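Long-range contacts in putative cellulase CEL6 (Mycobacterium tuberculosis, PDB 1UP3), which probably hydrolyses the beta-1,4-glucosidic bonds of cellulose as a family 6 endoglucanase: residues A[3-8]-A[154-159]; A[103-108]-A[144-149]; A[211-216]-A[251-256]; A[239-244]-A[257-262]. All blocks are in the same frame, centred on the assembly; numbering follows the deposited sequence.

How the contacts relate
From the N terminus, residues 3-8 meet strand 153-158 in contact 1, closing a loop of 145 intervening residues. Contact 2 lies within that loop and packs helix 94-108 against helix 130-147; Val155 and Val157, on the far face of strand 153-158, pack on the second of these helices. Contact 3 opens later, pairing strands 213-217 and 254-258 at one end of the parallel sheet. Contact 4 crosses it, because 239-244 lies between the partners of contact 3 and meets 257-262 beyond them. Contact 1 meets one face of contact 3, their centres about 8 Å apart, where Leu5 packs on Val215 and Ala256.

Contact 1: A[3-8]-A[154-159]; sequences NPLAGK and AVYVDA
Leu5 and Pro4 meet the end of the Tyr156 side chain, and both also touch the methyl of Ala154. Leu5 and Tyr156 reach toward each other tip to tip: Leu5 CD1 lies 3.5 Å from Tyr156 OH and 4.1 Å from Tyr156 CZ, approaching the ring obliquely. The other branch turns to the neighbouring inward residue of the strand, with Leu5 CD2 4.1 Å from Ala154 CB. Pro4 closes in beside it, its ring atom CG 3.9 Å from Ala154 CB and likewise 3.9 Å from Tyr156 OH.

Two torsions prepare this meeting. In Tyr156, CG is anti to the carbonyl carbon (chi1 -62°), which starts the ring on its course out from the strand toward the loop. In Leu5, CG is also anti to the carbonyl carbon (chi1 -55°), and it comes 3.6 Å from Tyr156 OH. The loop backbone is shaped locally: a type I turn runs from Asn3 to Ala6, and an Asx turn joins Leu5 N to Asn3 OD1 at 2.9 Å, the donor standing above the carbonyl plane. Asn3 ND2 is hydrogen-bonded to the backbone O of Asp255.

No hydrogen bond crosses between 3-8 and 154-159. The phenol group is nevertheless provided for, since Tyr156 OH is hydrogen-bonded to the carboxylate of Asp255, which also forms a salt bridge with Arg183. Leu5 further touches Thr114 and Ala256 on other strands. The chemistry implies apolar packing across the contact, with polar bonds to the loop and to the buried hydroxyl supplied by Asp255 of a different strand.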
loop_
_atom_site.group_PDB
_atom_site.type_symbol
_atom_site.label_atom_id
_atom_site.label_comp_id
_atom_site.label_asym_id
_atom_site.label_seq_id
_atom_site.Cartn_x
_atom_site.Cartn_y
_atom_site.Cartn_z
ATOM N N ASN A 3 -7.134 13.596 12.579
ATOM C CA ASN A 3 -6.617 12.375 11.929
ATOM C C ASN A 3 -7.790 11.441 11.650
ATOM O O ASN A 3 -8.406 10.959 12.603
ATOM C CB ASN A 3 -5.630 11.740 12.865
ATOM C CG ASN A 3 -4.946 10.526 12.281
ATOM O OD1 ASN A 3 -5.346 10.045 11.222
ATOM N ND2 ASN A 3 -3.880 10.062 12.965
ATOM N N PRO A 4 -8.115 11.176 10.385
ATOM C CA PRO A 4 -9.240 10.292 10.051
ATOM C C PRO A 4 -9.018 8.821 10.451
ATOM O O PRO A 4 -9.936 8.009 10.438
ATOM C CB PRO A 4 -9.344 10.433 8.518
ATOM C CG PRO A 4 -7.973 10.761 8.064
ATOM C CD PRO A 4 -7.392 11.625 9.165
ATOM N N LEU A 5 -7.798 8.469 10.820
ATOM C CA LEU A 5 -7.447 7.080 11.091
ATOM C C LEU A 5 -7.470 6.746 12.578
ATOM O O LEU A 5 -7.232 5.608 12.954
ATOM C CB LEU A 5 -6.051 6.754 10.547
ATOM C CG LEU A 5 -5.842 7.044 9.064
ATOM C CD1 LEU A 5 -4.507 6.469 8.583
ATOM C CD2 LEU A 5 -6.967 6.472 8.229
ATOM N N ALA A 6 -7.721 7.748 13.427
ATOM C CA ALA A 6 -7.701 7.543 14.866
ATOM C C ALA A 6 -9.126 7.124 15.266
ATOM O O ALA A 6 -10.052 7.263 14.497
ATOM C CB ALA A 6 -7.241 8.804 15.566
ATOM N N GLY A 7 -9.329 6.551 16.425
ATOM C CA GLY A 7 -10.736 6.274 16.747
ATOM C C GLY A 7 -11.333 4.918 16.396
ATOM O O GLY A 7 -12.309 4.541 17.044
ATOM N N LYS A 8 -10.786 4.146 15.447
ATOM C CA LYS A 8 -11.071 2.707 15.528
ATOM C C LYS A 8 -9.969 1.827 15.045
ATOM O O LYS A 8 -9.098 2.285 14.297
ATOM C CB LYS A 8 -12.377 2.368 14.855
ATOM C CG LYS A 8 -12.398 2.669 13.438
ATOM C CD LYS A 8 -13.844 2.693 12.910
ATOM C CE LYS A 8 -13.913 3.294 11.543
ATOM N NZ LYS A 8 -13.537 4.754 11.610
ATOM N N ALA A 154 -10.389 8.083 3.420
ATOM C CA ALA A 154 -9.120 8.731 3.688
ATOM C C ALA A 154 -8.169 8.250 2.621
ATOM O O ALA A 154 -7.779 7.086 2.618
ATOM C CB ALA A 154 -8.619 8.398 5.043
ATOM N N VAL A 155 -7.829 9.136 1.695
ATOM C CA VAL A 155 -7.130 8.744 0.454
ATOM C C VAL A 155 -5.681 9.197 0.525
ATOM O O VAL A 155 -5.414 10.386 0.764
ATOM C CB VAL A 155 -7.832 9.315 -0.795
ATOM C CG1 VAL A 155 -7.062 8.912 -2.079
ATOM C CG2 VAL A 155 -9.282 8.845 -0.855
ATOM N N TYR A 156 -4.773 8.256 0.288
ATOM C CA TYR A 156 -3.329 8.512 0.337
ATOM C C TYR A 156 -2.748 8.078 -1.001
ATOM O O TYR A 156 -2.830 6.909 -1.383
ATOM C CB TYR A 156 -2.639 7.754 1.488
ATOM C CG TYR A 156 -3.144 8.167 2.855
ATOM C CD1 TYR A 156 -4.229 7.523 3.429
ATOM C CD2 TYR A 156 -2.565 9.213 3.569
ATOM C CE1 TYR A 156 -4.733 7.886 4.652
ATOM C CE2 TYR A 156 -3.098 9.593 4.815
ATOM C CZ TYR A 156 -4.174 8.940 5.334
ATOM O OH TYR A 156 -4.687 9.295 6.564
ATOM N N VAL A 157 -2.183 9.017 -1.743
ATOM C CA VAL A 157 -1.558 8.721 -3.034
ATOM C C VAL A 157 -0.152 8.205 -2.819
ATOM O O VAL A 157 0.645 8.794 -2.088
ATOM C CB VAL A 157 -1.483 10.017 -3.895
ATOM C CG1 VAL A 157 -0.789 9.725 -5.185
ATOM C CG2 VAL A 157 -2.903 10.579 -4.074
ATOM N N ASP A 158 0.218 7.104 -3.443
ATOM C CA ASP A 158 1.538 6.594 -3.116
ATOM C C ASP A 158 2.636 7.508 -3.650
ATOM O O ASP A 158 2.587 7.973 -4.810
ATOM C CB ASP A 158 1.726 5.184 -3.622
ATOM C CG ASP A 158 3.015 4.598 -3.121
ATOM O OD1 ASP A 158 3.072 4.278 -1.917
ATOM O OD2 ASP A 158 4.059 4.556 -3.842
ATOM N N ALA A 159 3.710 7.657 -2.854
ATOM C CA ALA A 159 4.770 8.611 -3.151
ATOM C C ALA A 159 6.188 7.984 -3.063
ATOM O O ALA A 159 7.174 8.713 -2.874
ATOM C CB ALA A 159 4.657 9.791 -2.201
#

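Contact 2: A[103-108]-A[144-149]; sequences AVASGL and VDTLTR
Leu147 CD2 is the meeting point of the two helices. Val104 CG1 approaches it to 3.8 Å and Leu108 CD1 to 3.9 Å, so this single methyl lies against side chains one turn apart on helix 94-108, both crossing that of Leu147 obliquely. Ala105 sits between them in sequence, its CB 4.3 Å from Leu147 CD2, and the backbones come close here, with the CA atoms of Ala105 and Leu147 5.4 Å apart. The same Ala105 methyl meets a second group, since its CB is 3.9 Å from Thr146 CG2.

The next shell shows what sets these groups. In Thr146, CG2 is anti to the backbone N and faces the alanine, while OG1 is beside the backbone N (chi1 -54°) and is hydrogen-bonded to the carbonyl of Tyr142, one turn back. Leu147 CB starts off to one side, but the end of the chain comes nearer and puts CD2 against Val104 and Leu108. Thr148 OG1 donates to Val144 O at 2.7 Å and Thr148 N to the same oxygen at 3.2 Å, from opposite faces of its plane.

Farther out, Val104 and Leu108 also pack on helix 50-66, through Val53 for the former and Val57 and Thr61 for the latter. Val144 packs on Val157 and Thr148 on Val155 of strand 153-158. Helix 130-147 is the main helix of the crossover between the adjacent parallel strands 113-117 and 153-158, and helix 94-108 leads into the first of them. Neighbouring helices packed side by side outside a parallel sheet are typical of the alpha/beta barrel of family 6 glycoside hydrolases.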
loop_
_atom_site.group_PDB
_atom_site.type_symbol
_atom_site.label_atom_id
_atom_site.label_comp_id
_atom_site.label_asym_id
_atom_site.label_seq_id
_atom_site.Cartn_x
_atom_site.Cartn_y
_atom_site.Cartn_z
ATOM N N ALA A 103 -16.132 2.157 -10.629
ATOM C CA ALA A 103 -16.736 1.008 -9.948
ATOM C C ALA A 103 -16.291 0.897 -8.494
ATOM O O ALA A 103 -17.104 0.638 -7.617
ATOM C CB ALA A 103 -16.420 -0.261 -10.703
ATOM N N VAL A 104 -15.003 1.084 -8.216
ATOM C CA VAL A 104 -14.525 1.102 -6.846
ATOM C C VAL A 104 -15.266 2.184 -6.025
ATOM O O VAL A 104 -15.722 1.936 -4.911
ATOM C CB VAL A 104 -13.019 1.337 -6.775
ATOM C CG1 VAL A 104 -12.555 1.618 -5.365
ATOM C CG2 VAL A 104 -12.234 0.133 -7.338
ATOM N N ALA A 105 -15.389 3.383 -6.576
ATOM C CA ALA A 105 -16.097 4.465 -5.900
ATOM C C ALA A 105 -17.578 4.135 -5.664
ATOM O O ALA A 105 -18.139 4.503 -4.632
ATOM C CB ALA A 105 -15.919 5.755 -6.699
ATOM N N SER A 106 -18.203 3.461 -6.615
ATOM C CA SER A 106 -19.590 3.042 -6.457
ATOM C C SER A 106 -19.714 2.088 -5.286
ATOM O O SER A 106 -20.675 2.149 -4.511
ATOM C CB SER A 106 -20.107 2.369 -7.746
ATOM O OG SER A 106 -19.706 1.001 -7.878
ATOM N N GLY A 107 -18.736 1.228 -5.104
ATOM C CA GLY A 107 -18.782 0.296 -4.013
ATOM C C GLY A 107 -18.454 0.911 -2.665
ATOM O O GLY A 107 -18.922 0.427 -1.647
ATOM N N LEU A 108 -17.648 1.970 -2.648
ATOM C CA LEU A 108 -17.354 2.686 -1.405
ATOM C C LEU A 108 -18.592 3.390 -0.848
ATOM O O LEU A 108 -18.791 3.405 0.358
ATOM C CB LEU A 108 -16.249 3.721 -1.596
ATOM C CG LEU A 108 -14.829 3.154 -1.805
ATOM C CD1 LEU A 108 -13.874 4.272 -2.184
ATOM C CD2 LEU A 108 -14.303 2.420 -0.577
ATOM N N VAL A 144 -8.000 10.241 -7.508
ATOM C CA VAL A 144 -8.156 11.160 -6.405
ATOM C C VAL A 144 -9.497 11.854 -6.507
ATOM O O VAL A 144 -10.271 11.904 -5.541
ATOM C CB VAL A 144 -7.018 12.209 -6.355
ATOM C CG1 VAL A 144 -7.340 13.314 -5.364
ATOM C CG2 VAL A 144 -5.687 11.548 -5.987
ATOM N N ASP A 145 -9.787 12.399 -7.692
ATOM C CA ASP A 145 -11.013 13.186 -7.873
ATOM C C ASP A 145 -12.266 12.353 -7.665
ATOM O O ASP A 145 -13.282 12.883 -7.199
ATOM C CB ASP A 145 -11.077 13.771 -9.280
ATOM C CG ASP A 145 -10.108 14.931 -9.515
ATOM O OD1 ASP A 145 -9.507 15.481 -8.558
ATOM O OD2 ASP A 145 -9.979 15.394 -10.676
ATOM N N THR A 146 -12.220 11.075 -8.011
ATOM C CA THR A 146 -13.407 10.205 -7.960
ATOM C C THR A 146 -13.589 9.563 -6.601
ATOM O O THR A 146 -14.707 9.474 -6.086
ATOM C CB THR A 146 -13.296 9.159 -9.045
ATOM O OG1 THR A 146 -13.073 9.835 -10.300
ATOM C CG2 THR A 146 -14.601 8.400 -9.237
ATOM N N LEU A 147 -12.502 9.074 -6.029
ATOM C CA LEU A 147 -12.555 8.378 -4.756
ATOM C C LEU A 147 -12.921 9.293 -3.590
ATOM O O LEU A 147 -13.607 8.837 -2.656
ATOM C CB LEU A 147 -11.270 7.615 -4.452
ATOM C CG LEU A 147 -10.904 6.519 -5.452
ATOM C CD1 LEU A 147 -9.453 6.136 -5.278
ATOM C CD2 LEU A 147 -11.855 5.311 -5.300
ATOM N N THR A 148 -12.489 10.559 -3.640
ATOM C CA THR A 148 -12.759 11.506 -2.568
ATOM C C THR A 148 -14.207 11.987 -2.535
ATOM O O THR A 148 -14.589 12.697 -1.616
ATOM C CB THR A 148 -11.787 12.696 -2.583
ATOM O OG1 THR A 148 -11.788 13.331 -3.868
ATOM C CG2 THR A 148 -10.362 12.231 -2.314
ATOM N N ARG A 149 -15.010 11.597 -3.512
ATOM C CA ARG A 149 -16.447 11.823 -3.424
ATOM C C ARG A 149 -17.085 11.024 -2.296
ATOM O O ARG A 149 -18.182 11.369 -1.865
ATOM C CB ARG A 149 -17.136 11.519 -4.752
ATOM C CG ARG A 149 -16.713 12.460 -5.878
ATOM C CD ARG A 149 -16.928 13.945 -5.612
ATOM N NE ARG A 149 -16.918 14.734 -6.849
ATOM C CZ ARG A 149 -17.147 16.058 -6.908
ATOM N NH1 ARG A 149 -17.444 16.759 -5.808
ATOM N NH2 ARG A 149 -17.100 16.679 -8.084
#

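Contact 3: A[211-216]-A[251-256]; sequences GSHYVI and GAHADA
Gly251 CA lies 3.9 Å from Tyr214 OH, at the start of a type I turn that runs to Ala254. His253 contributes both backbone and ring. Its backbone O accepts from Tyr214 N at 3.0 Å, while its ring turns an edge to the face of His213, a T-shaped pair with centroids 5.3 Å apart and planes at 63°. His253 ND1 and Tyr214 OH are both hydrogen-bonded to Glu203 of helix 195-208.

Ala254 follows, its CA 3.9 Å from the centroid of the Tyr214 ring in a CH-pi contact over one face; Tyr214 CG, at the root of that ring, sits between the backbone N and the carbonyl carbon (chi1 60°). Asp255 N then donates to Tyr214 O at 2.8 Å. The carboxylate and His213 ring planes are 17° apart, with Asp255 OD1 3.3 Å from His213 CD2; Asp255 OD2 is hydrogen-bonded to Tyr156 OH and salt-bridged to Arg183. At Ala256 the backbone O accepts from Ile216 N at 3.2 Å.

The bonds thus alternate in direction along two parallel strands, 213-217 and 254-258. This is the last strand pair, at one edge of the seven-stranded, incomplete barrel typical of glycoside hydrolase family 6.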
loop_
_atom_site.group_PDB
_atom_site.type_symbol
_atom_site.label_atom_id
_atom_site.label_comp_id
_atom_site.label_asym_id
_atom_site.label_seq_id
_atom_site.Cartn_x
_atom_site.Cartn_y
_atom_site.Cartn_z
ATOM N N GLY A 211 1.064 21.057 3.619
ATOM C CA GLY A 211 0.753 20.406 4.881
ATOM C C GLY A 211 0.020 19.091 4.781
ATOM O O GLY A 211 -0.675 18.702 5.731
ATOM N N SER A 212 0.193 18.391 3.680
ATOM C CA SER A 212 -0.496 17.109 3.530
ATOM C C SER A 212 0.034 16.105 4.554
ATOM O O SER A 212 1.149 16.240 5.095
ATOM C CB SER A 212 -0.355 16.569 2.129
ATOM O OG SER A 212 0.959 16.143 1.910
ATOM N N HIS A 213 -0.792 15.108 4.849
ATOM C CA HIS A 213 -0.464 14.086 5.827
ATOM C C HIS A 213 -0.040 12.797 5.124
ATOM O O HIS A 213 -0.232 12.650 3.919
ATOM C CB HIS A 213 -1.676 13.852 6.736
ATOM C CG HIS A 213 -1.967 15.010 7.655
ATOM N ND1 HIS A 213 -2.600 16.158 7.234
ATOM C CD2 HIS A 213 -1.697 15.183 8.975
ATOM C CE1 HIS A 213 -2.690 17.003 8.253
ATOM N NE2 HIS A 213 -2.146 16.443 9.321
ATOM N N TYR A 214 0.511 11.840 5.872
ATOM C CA TYR A 214 1.039 10.642 5.228
ATOM C C TYR A 214 0.975 9.428 6.156
ATOM O O TYR A 214 0.863 9.553 7.392
ATOM C CB TYR A 214 2.495 10.846 4.692
ATOM C CG TYR A 214 3.493 11.210 5.760
ATOM C CD1 TYR A 214 3.664 12.542 6.157
ATOM C CD2 TYR A 214 4.174 10.244 6.453
ATOM C CE1 TYR A 214 4.527 12.875 7.177
ATOM C CE2 TYR A 214 5.041 10.572 7.485
ATOM C CZ TYR A 214 5.204 11.865 7.857
ATOM O OH TYR A 214 6.027 12.162 8.929
ATOM N N VAL A 215 1.082 8.275 5.526
ATOM C CA VAL A 215 1.216 7.023 6.243
ATOM C C VAL A 215 2.506 6.329 5.782
ATOM O O VAL A 215 2.962 6.570 4.663
ATOM C CB VAL A 215 0.010 6.126 6.006
ATOM C CG1 VAL A 215 -1.234 6.732 6.590
ATOM C CG2 VAL A 215 -0.194 5.834 4.516
ATOM N N ILE A 216 3.092 5.531 6.666
ATOM C CA ILE A 216 4.314 4.796 6.399
ATOM C C ILE A 216 3.970 3.281 6.538
ATOM O O ILE A 216 3.429 2.865 7.572
ATOM C CB ILE A 216 5.444 5.177 7.362
ATOM C CG1 ILE A 216 5.813 6.665 7.233
ATOM C CG2 ILE A 216 6.673 4.333 7.083
ATOM C CD1 ILE A 216 6.666 7.196 8.386
ATOM N N GLY A 251 5.864 11.411 13.800
ATOM C CA GLY A 251 5.910 12.523 12.856
ATOM C C GLY A 251 4.712 13.427 12.978
ATOM O O GLY A 251 3.569 12.963 13.120
ATOM N N ALA A 252 4.952 14.733 12.893
ATOM C CA ALA A 252 3.893 15.722 13.054
ATOM C C ALA A 252 2.713 15.557 12.083
ATOM O O ALA A 252 1.574 15.873 12.433
ATOM C CB ALA A 252 4.466 17.089 12.903
ATOM N N HIS A 253 3.008 15.114 10.860
ATOM C CA HIS A 253 1.993 14.892 9.839
ATOM C C HIS A 253 1.820 13.409 9.467
ATOM O O HIS A 253 1.166 13.112 8.461
ATOM C CB HIS A 253 2.323 15.716 8.617
ATOM C CG HIS A 253 2.350 17.183 8.894
ATOM N ND1 HIS A 253 3.507 17.847 9.234
ATOM C CD2 HIS A 253 1.359 18.106 8.915
ATOM C CE1 HIS A 253 3.228 19.127 9.442
ATOM N NE2 HIS A 253 1.932 19.308 9.265
ATOM N N ALA A 254 2.350 12.502 10.284
ATOM C CA ALA A 254 2.215 11.054 10.066
ATOM C C ALA A 254 0.934 10.590 10.732
ATOM O O ALA A 254 0.869 10.490 11.966
ATOM C CB ALA A 254 3.436 10.326 10.650
ATOM N N ASP A 255 -0.101 10.330 9.944
ATOM C CA ASP A 255 -1.388 9.849 10.461
ATOM C C ASP A 255 -1.294 8.430 11.029
ATOM O O ASP A 255 -2.032 8.078 11.975
ATOM C CB ASP A 255 -2.454 9.812 9.362
ATOM C CG ASP A 255 -3.033 11.180 8.981
ATOM O OD1 ASP A 255 -2.845 12.173 9.743
ATOM O OD2 ASP A 255 -3.673 11.308 7.902
ATOM N N ALA A 256 -0.442 7.591 10.427
ATOM C CA ALA A 256 -0.325 6.218 10.896
ATOM C C ALA A 256 0.892 5.509 10.376
ATOM O O ALA A 256 1.413 5.848 9.315
ATOM C CB ALA A 256 -1.569 5.387 10.452
#

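Contact 4: A[239-244]-A[257-262]; sequences RALGAP and YLWIKR
Trp259 has CG anti to its carbonyl carbon (chi1 -75°), and a chi2 of 13° places CD1 almost eclipsed with CA; from this start the indole extends alongside residues 241-244. Its NE1 donates to Ala243 O at 2.9 Å with an N-H...O angle of 153°, the donor standing well above the carbonyl plane. Thr218 OG1 is hydrogen-bonded to the same oxygen.

The benzo part continues along the loop. Gly242 O lies at the indole edge, 3.6 Å from Trp259 CZ2, and Leu241 CD2 is 3.9 Å from Trp259 CH2, the two side chains crossing at about a right angle. Two residues earlier, on the strand, Tyr257 CD2 meets Ala243 CB at 4.0 Å; this side chain also packs on Thr195 and Ile199 of helix 195-208, and its phenol oxygen is hydrogen-bonded to Ala250 N.

Leu241 also packs on Leu288 and Ala289 of helix 282-291, so it links that helix to Trp259, just after strand 254-258. Residues 239-244 belong to the helix-free link from strand 213-217 to strand 254-258, which also carries Trp233 of the glycan pocket. A long loop at this place is consistent with the family 6 barrel, in which extended loops shape the substrate cleft.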
loop_
_atom_site.group_PDB
_atom_site.type_symbol
_atom_site.label_atom_id
_atom_site.label_comp_id
_atom_site.label_asym_id
_atom_site.label_seq_id
_atom_site.Cartn_x
_atom_site.Cartn_y
_atom_site.Cartn_z
ATOM N N ARG A 239 15.520 -9.216 7.036
ATOM C CA ARG A 239 14.580 -8.139 7.353
ATOM C C ARG A 239 13.644 -8.589 8.474
ATOM O O ARG A 239 13.429 -9.770 8.668
ATOM C CB ARG A 239 13.757 -7.733 6.122
ATOM C CG ARG A 239 14.574 -7.317 4.893
ATOM C CD ARG A 239 15.681 -6.310 5.138
ATOM N NE ARG A 239 16.951 -6.961 5.361
ATOM C CZ ARG A 239 17.937 -6.512 6.141
ATOM N NH1 ARG A 239 17.843 -5.422 6.889
ATOM N NH2 ARG A 239 19.048 -7.212 6.195
ATOM N N ALA A 240 13.002 -7.636 9.141
ATOM C CA ALA A 240 12.154 -7.936 10.286
ATOM C C ALA A 240 10.865 -7.172 10.172
ATOM O O ALA A 240 10.861 -6.055 9.657
ATOM C CB ALA A 240 12.888 -7.534 11.555
ATOM N N LEU A 241 9.789 -7.747 10.691
ATOM C CA LEU A 241 8.558 -6.990 10.886
ATOM C C LEU A 241 8.884 -5.706 11.632
ATOM O O LEU A 241 9.709 -5.702 12.597
ATOM C CB LEU A 241 7.580 -7.779 11.736
ATOM C CG LEU A 241 7.155 -9.143 11.230
ATOM C CD1 LEU A 241 6.289 -9.782 12.312
ATOM C CD2 LEU A 241 6.424 -9.051 9.911
ATOM N N GLY A 242 8.217 -4.624 11.208
ATOM C CA GLY A 242 8.300 -3.347 11.890
ATOM C C GLY A 242 7.143 -3.120 12.847
ATOM O O GLY A 242 6.369 -4.047 13.167
ATOM N N ALA A 243 7.039 -1.896 13.354
ATOM C CA ALA A 243 5.979 -1.522 14.294
ATOM C C ALA A 243 4.617 -1.933 13.833
ATOM O O ALA A 243 4.285 -1.705 12.694
ATOM C CB ALA A 243 5.965 -0.002 14.471
ATOM N N PRO A 244 3.802 -2.553 14.690
ATOM C CA PRO A 244 2.440 -2.851 14.315
ATOM C C PRO A 244 1.637 -1.588 14.022
ATOM O O PRO A 244 1.984 -0.492 14.529
ATOM C CB PRO A 244 1.863 -3.627 15.507
ATOM C CG PRO A 244 3.054 -4.076 16.304
ATOM C CD PRO A 244 4.180 -3.150 15.993
ATOM N N TYR A 257 1.292 4.493 11.120
ATOM C CA TYR A 257 2.079 3.372 10.606
ATOM C C TYR A 257 1.096 2.283 10.219
ATOM O O TYR A 257 0.210 1.968 11.010
ATOM C CB TYR A 257 3.065 2.831 11.650
ATOM C CG TYR A 257 3.972 3.842 12.299
ATOM C CD1 TYR A 257 4.320 5.005 11.669
ATOM C CD2 TYR A 257 4.465 3.607 13.588
ATOM C CE1 TYR A 257 5.168 5.955 12.295
ATOM C CE2 TYR A 257 5.275 4.513 14.213
ATOM C CZ TYR A 257 5.620 5.687 13.568
ATOM O OH TYR A 257 6.404 6.615 14.180
ATOM N N LEU A 258 1.181 1.788 8.992
ATOM C CA LEU A 258 0.307 0.729 8.491
ATOM C C LEU A 258 1.112 -0.436 7.991
ATOM O O LEU A 258 2.296 -0.271 7.636
ATOM C CB LEU A 258 -0.600 1.219 7.355
ATOM C CG LEU A 258 -1.564 2.377 7.669
ATOM C CD1 LEU A 258 -2.257 2.815 6.389
ATOM C CD2 LEU A 258 -2.553 1.991 8.784
ATOM N N TRP A 259 0.487 -1.606 7.916
ATOM C CA TRP A 259 1.120 -2.699 7.147
ATOM C C TRP A 259 0.393 -2.750 5.808
ATOM O O TRP A 259 -0.744 -3.217 5.750
ATOM C CB TRP A 259 1.031 -4.037 7.878
ATOM C CG TRP A 259 1.971 -4.165 9.029
ATOM C CD1 TRP A 259 2.711 -3.166 9.640
ATOM C CD2 TRP A 259 2.281 -5.372 9.728
ATOM N NE1 TRP A 259 3.406 -3.689 10.697
ATOM C CE2 TRP A 259 3.198 -5.042 10.751
ATOM C CE3 TRP A 259 1.902 -6.703 9.572
ATOM C CZ2 TRP A 259 3.702 -5.995 11.645
ATOM C CZ3 TRP A 259 2.432 -7.662 10.455
ATOM C CH2 TRP A 259 3.308 -7.282 11.473
ATOM N N ILE A 260 0.988 -2.148 4.788
ATOM C CA ILE A 260 0.365 -2.063 3.471
ATOM C C ILE A 260 0.698 -3.320 2.675
ATOM O O ILE A 260 -0.196 -4.111 2.341
ATOM C CB ILE A 260 0.723 -0.721 2.789
ATOM C CG1 ILE A 260 0.254 0.419 3.693
ATOM C CG2 ILE A 260 0.029 -0.666 1.399
ATOM C CD1 ILE A 260 0.588 1.791 3.227
ATOM N N LYS A 261 1.979 -3.554 2.424
ATOM C CA LYS A 261 2.442 -4.853 1.989
ATOM C C LYS A 261 2.061 -5.898 3.029
ATOM O O LYS A 261 2.098 -5.609 4.220
ATOM C CB LYS A 261 3.964 -4.811 1.813
ATOM C CG LYS A 261 4.685 -6.147 1.633
ATOM C CD LYS A 261 4.482 -6.697 0.284
ATOM C CE LYS A 261 5.109 -8.088 0.187
ATOM N NZ LYS A 261 5.225 -8.515 -1.221
ATOM N N ARG A 262 1.674 -7.096 2.558
ATOM C CA ARG A 262 1.327 -8.208 3.433
ATOM C C ARG A 262 2.552 -9.101 3.663
ATOM O O ARG A 262 3.001 -9.780 2.731
ATOM C CB ARG A 262 0.204 -9.023 2.810
ATOM C CG ARG A 262 -1.152 -8.288 2.751
ATOM C CD ARG A 262 -2.396 -9.184 2.518
ATOM N NE ARG A 262 -3.623 -8.495 2.935
ATOM C CZ ARG A 262 -4.851 -9.055 3.107
ATOM N NH1 ARG A 262 -5.100 -10.343 2.932
ATOM N NH2 ARG A 262 -5.846 -8.285 3.469
#